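Long-range contact in BepE protein (PDB 4YK3), which is a Bartonella effector whose BID domain, the part modelled here, probably serves as the signal for its translocation by the VirB type IV secretion system: residues L72-A77 against L109-D114. Residues are numbered along the deposited sequence; the frame is centred on the assembly and turned at random.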
ATOM      1  N   LEU A  72      -6.171  -0.527  -6.872  1.00 43.61           N
ATOM      2  CA  LEU A  72      -4.807  -0.935  -6.574  1.00 37.69           C
ATOM      3  C   LEU A  72      -4.817  -2.197  -5.699  1.00 34.09           C
ATOM      4  O   LEU A  72      -4.076  -3.147  -5.934  1.00 35.27           O
ATOM      5  CB  LEU A  72      -4.052   0.195  -5.880  1.00 35.06           C
ATOM      6  CG  LEU A  72      -2.694  -0.211  -5.326  1.00 38.56           C
ATOM      7  CD1 LEU A  72      -1.796  -0.714  -6.474  1.00 35.44           C
ATOM      8  CD2 LEU A  72      -2.064   0.961  -4.584  1.00 40.09           C
ATOM      9  N   SER A  73      -5.698  -2.214  -4.713  1.00 35.29           N
ATOM     10  CA  SER A  73      -5.803  -3.365  -3.837  1.00 41.01           C
ATOM     11  C   SER A  73      -6.170  -4.646  -4.594  1.00 41.30           C
ATOM     12  O   SER A  73      -5.554  -5.688  -4.385  1.00 42.58           O
ATOM     13  CB  SER A  73      -6.828  -3.096  -2.746  1.00 48.73           C
ATOM     14  OG  SER A  73      -6.355  -3.604  -1.521  1.00 55.49           O
ATOM     15  N   ARG A  74      -7.174  -4.571  -5.464  1.00 38.43           N
ATOM     16  CA  ARG A  74      -7.615  -5.755  -6.175  1.00 42.18           C
ATOM     17  C   ARG A  74      -6.527  -6.217  -7.146  1.00 42.48           C
ATOM     18  O   ARG A  74      -6.252  -7.412  -7.242  1.00 46.11           O
ATOM     19  CB  ARG A  74      -8.930  -5.498  -6.910  1.00 44.75           C
ATOM     20  N   GLN A  75      -5.884  -5.278  -7.832  1.00 37.25           N
ATOM     21  CA  GLN A  75      -4.881  -5.650  -8.824  1.00 33.53           C
ATOM     22  C   GLN A  75      -3.771  -6.477  -8.168  1.00 36.30           C
ATOM     23  O   GLN A  75      -3.366  -7.524  -8.684  1.00 35.49           O
ATOM     24  CB  GLN A  75      -4.280  -4.420  -9.512  1.00 32.76           C
ATOM     25  CG  GLN A  75      -3.135  -4.793 -10.475  1.00 40.56           C
ATOM     26  CD  GLN A  75      -2.418  -3.597 -11.094  1.00 46.42           C
ATOM     27  OE1 GLN A  75      -2.718  -2.442 -10.782  1.00 48.74           O
ATOM     28  NE2 GLN A  75      -1.453  -3.878 -11.978  1.00 42.30           N
ATOM     29  N   VAL A  76      -3.296  -6.031  -7.011  1.00 31.09           N
ATOM     30  CA  VAL A  76      -2.208  -6.751  -6.377  1.00 31.03           C
ATOM     31  C   VAL A  76      -2.706  -8.085  -5.844  1.00 35.47           C
ATOM     32  O   VAL A  76      -2.012  -9.084  -5.955  1.00 34.01           O
ATOM     33  CB  VAL A  76      -1.558  -5.912  -5.281  1.00 32.62           C
ATOM     34  CG1 VAL A  76      -0.633  -6.758  -4.404  1.00 31.98           C
ATOM     35  CG2 VAL A  76      -0.781  -4.781  -5.918  1.00 28.42           C
ATOM     36  N   ALA A  77      -3.925  -8.120  -5.313  1.00 29.52           N
ATOM     37  CA  ALA A  77      -4.404  -9.345  -4.695  1.00 31.23           C
ATOM     38  C   ALA A  77      -4.787 -10.370  -5.738  1.00 35.28           C
ATOM     39  O   ALA A  77      -4.620 -11.564  -5.535  1.00 33.99           O
ATOM     40  CB  ALA A  77      -5.596  -9.061  -3.759  1.00 34.35           C
ATOM     41  N   LEU A 109       1.069  -8.919   2.350  1.00 37.45           N
ATOM     42  CA  LEU A 109       1.195  -7.774   1.457  1.00 37.54           C
ATOM     43  C   LEU A 109      -0.209  -7.276   1.118  1.00 36.88           C
ATOM     44  O   LEU A 109      -0.471  -6.076   1.136  1.00 40.72           O
ATOM     45  CB  LEU A 109       1.992  -8.135   0.194  1.00 31.02           C
ATOM     46  CG  LEU A 109       1.909  -7.166  -0.983  1.00 31.52           C
ATOM     47  CD1 LEU A 109       2.461  -5.785  -0.610  1.00 30.68           C
ATOM     48  CD2 LEU A 109       2.594  -7.705  -2.254  1.00 30.92           C
ATOM     49  N   CYS A 110      -1.115  -8.207   0.844  1.00 28.63           N
ATOM     50  CA  CYS A 110      -2.502  -7.855   0.543  1.00 36.96           C
ATOM     51  C   CYS A 110      -3.208  -7.154   1.723  1.00 39.96           C
ATOM     52  O   CYS A 110      -3.900  -6.156   1.527  1.00 36.09           O
ATOM     53  CB  CYS A 110      -3.275  -9.107   0.134  1.00 37.88           C
ATOM     54  SG  CYS A 110      -2.613  -9.807  -1.394  1.00 40.90           S
ATOM     55  N   GLN A 111      -3.011  -7.672   2.930  1.00 35.36           N
ATOM     56  CA  GLN A 111      -3.517  -7.035   4.146  1.00 39.24           C
ATOM     57  C   GLN A 111      -2.955  -5.636   4.325  1.00 40.27           C
ATOM     58  O   GLN A 111      -3.690  -4.714   4.615  1.00 39.93           O
ATOM     59  CB  GLN A 111      -3.163  -7.841   5.391  1.00 45.25           C
ATOM     60  CG  GLN A 111      -3.785  -9.201   5.516  1.00 66.00           C
ATOM     61  CD  GLN A 111      -3.478  -9.823   6.869  1.00 77.21           C
ATOM     62  OE1 GLN A 111      -3.056 -10.974   6.954  1.00 86.81           O
ATOM     63  NE2 GLN A 111      -3.663  -9.047   7.931  1.00 78.25           N
ATOM     64  N   ALA A 112      -1.639  -5.494   4.187  1.00 39.47           N
ATOM     65  CA  ALA A 112      -0.997  -4.203   4.376  1.00 37.59           C
ATOM     66  C   ALA A 112      -1.546  -3.197   3.379  1.00 37.02           C
ATOM     67  O   ALA A 112      -1.795  -2.046   3.725  1.00 36.20           O
ATOM     68  CB  ALA A 112       0.492  -4.327   4.236  1.00 35.97           C
ATOM     69  N   LEU A 113      -1.782  -3.657   2.156  1.00 37.11           N
ATOM     70  CA  LEU A 113      -2.279  -2.800   1.087  1.00 33.78           C
ATOM     71  C   LEU A 113      -3.740  -2.411   1.276  1.00 35.92           C
ATOM     72  O   LEU A 113      -4.117  -1.261   1.032  1.00 41.33           O
ATOM     73  CB  LEU A 113      -2.098  -3.492  -0.261  1.00 32.82           C
ATOM     74  CG  LEU A 113      -2.274  -2.630  -1.511  1.00 39.96           C
ATOM     75  CD1 LEU A 113      -1.349  -1.431  -1.494  1.00 37.50           C
ATOM     76  CD2 LEU A 113      -1.977  -3.485  -2.742  1.00 41.33           C
ATOM     77  N   ASP A 114      -4.556  -3.380   1.684  1.00 38.80           N
ATOM     78  CA  ASP A 114      -5.924  -3.119   2.109  1.00 45.46           C
ATOM     79  C   ASP A 114      -5.947  -2.091   3.228  1.00 41.45           C
ATOM     80  O   ASP A 114      -6.754  -1.172   3.217  1.00 50.21           O
ATOM     81  CB  ASP A 114      -6.605  -4.401   2.589  1.00 47.98           C
ATOM     82  CG  ASP A 114      -7.042  -5.279   1.453  1.00 65.79           C
ATOM     83  OD1 ASP A 114      -6.408  -5.201   0.383  1.00 67.76           O
ATOM     84  OD2 ASP A 114      -8.008  -6.054   1.628  1.00 80.53           O
TER
HETATM   85  O   HOH W   1      -4.857  -6.358  -1.488  1.00 48.94           O
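Leu113 pushes its branched end against Val76 in the BID four-helix bundle, where segments 72-77 and 109-114 run antiparallel, their axes 9.5 Å apart at closest approach and their directions 176° apart. The apolar layer is built round this leucine. CD2 does most of the touching: it lies 3.5 Å from Val76 CB and rests on both valine methyls, and it also comes up to the backbone beside Ser73. CG stands anti to the backbone N (chi1 -167°), which carries the two methyls out across the gap. The other branch, CD1, reaches Leu72 CD2 at 4.0 Å, the two side chains crossing at about a right angle. One turn back along helix 97-129, Leu109 CD2 meets Val76 CG1, again at about a right angle. Leu55 lies against Leu72 and Val76, while Leu109 also packs on Trp44 and Val48 of helix 32-49, tying the short helix 69-78 into the core of the bundle.

Toward the edge of this layer the backbones draw closer, with Ala77 CA and Cys110 CA 5.8 Å apart. Here the cysteine sulfur lies against the alanine: Cys110 SG sits 3.8 Å from Ala77 CA and nearly as close to its methyl.

The polar part of the contact is centred on Asp114. Its OD1 lies 2.5 Å from Ser73 OG, and a water sits beside the same oxygen. That water bridges the two helices, with the right geometry to donate to a backbone carbonyl on one and the carboxylate on the other, although it has more acceptors around it than protons to give: it is 3.1 Å from Ser73 O and 2.7 Å from Asp114 OD1.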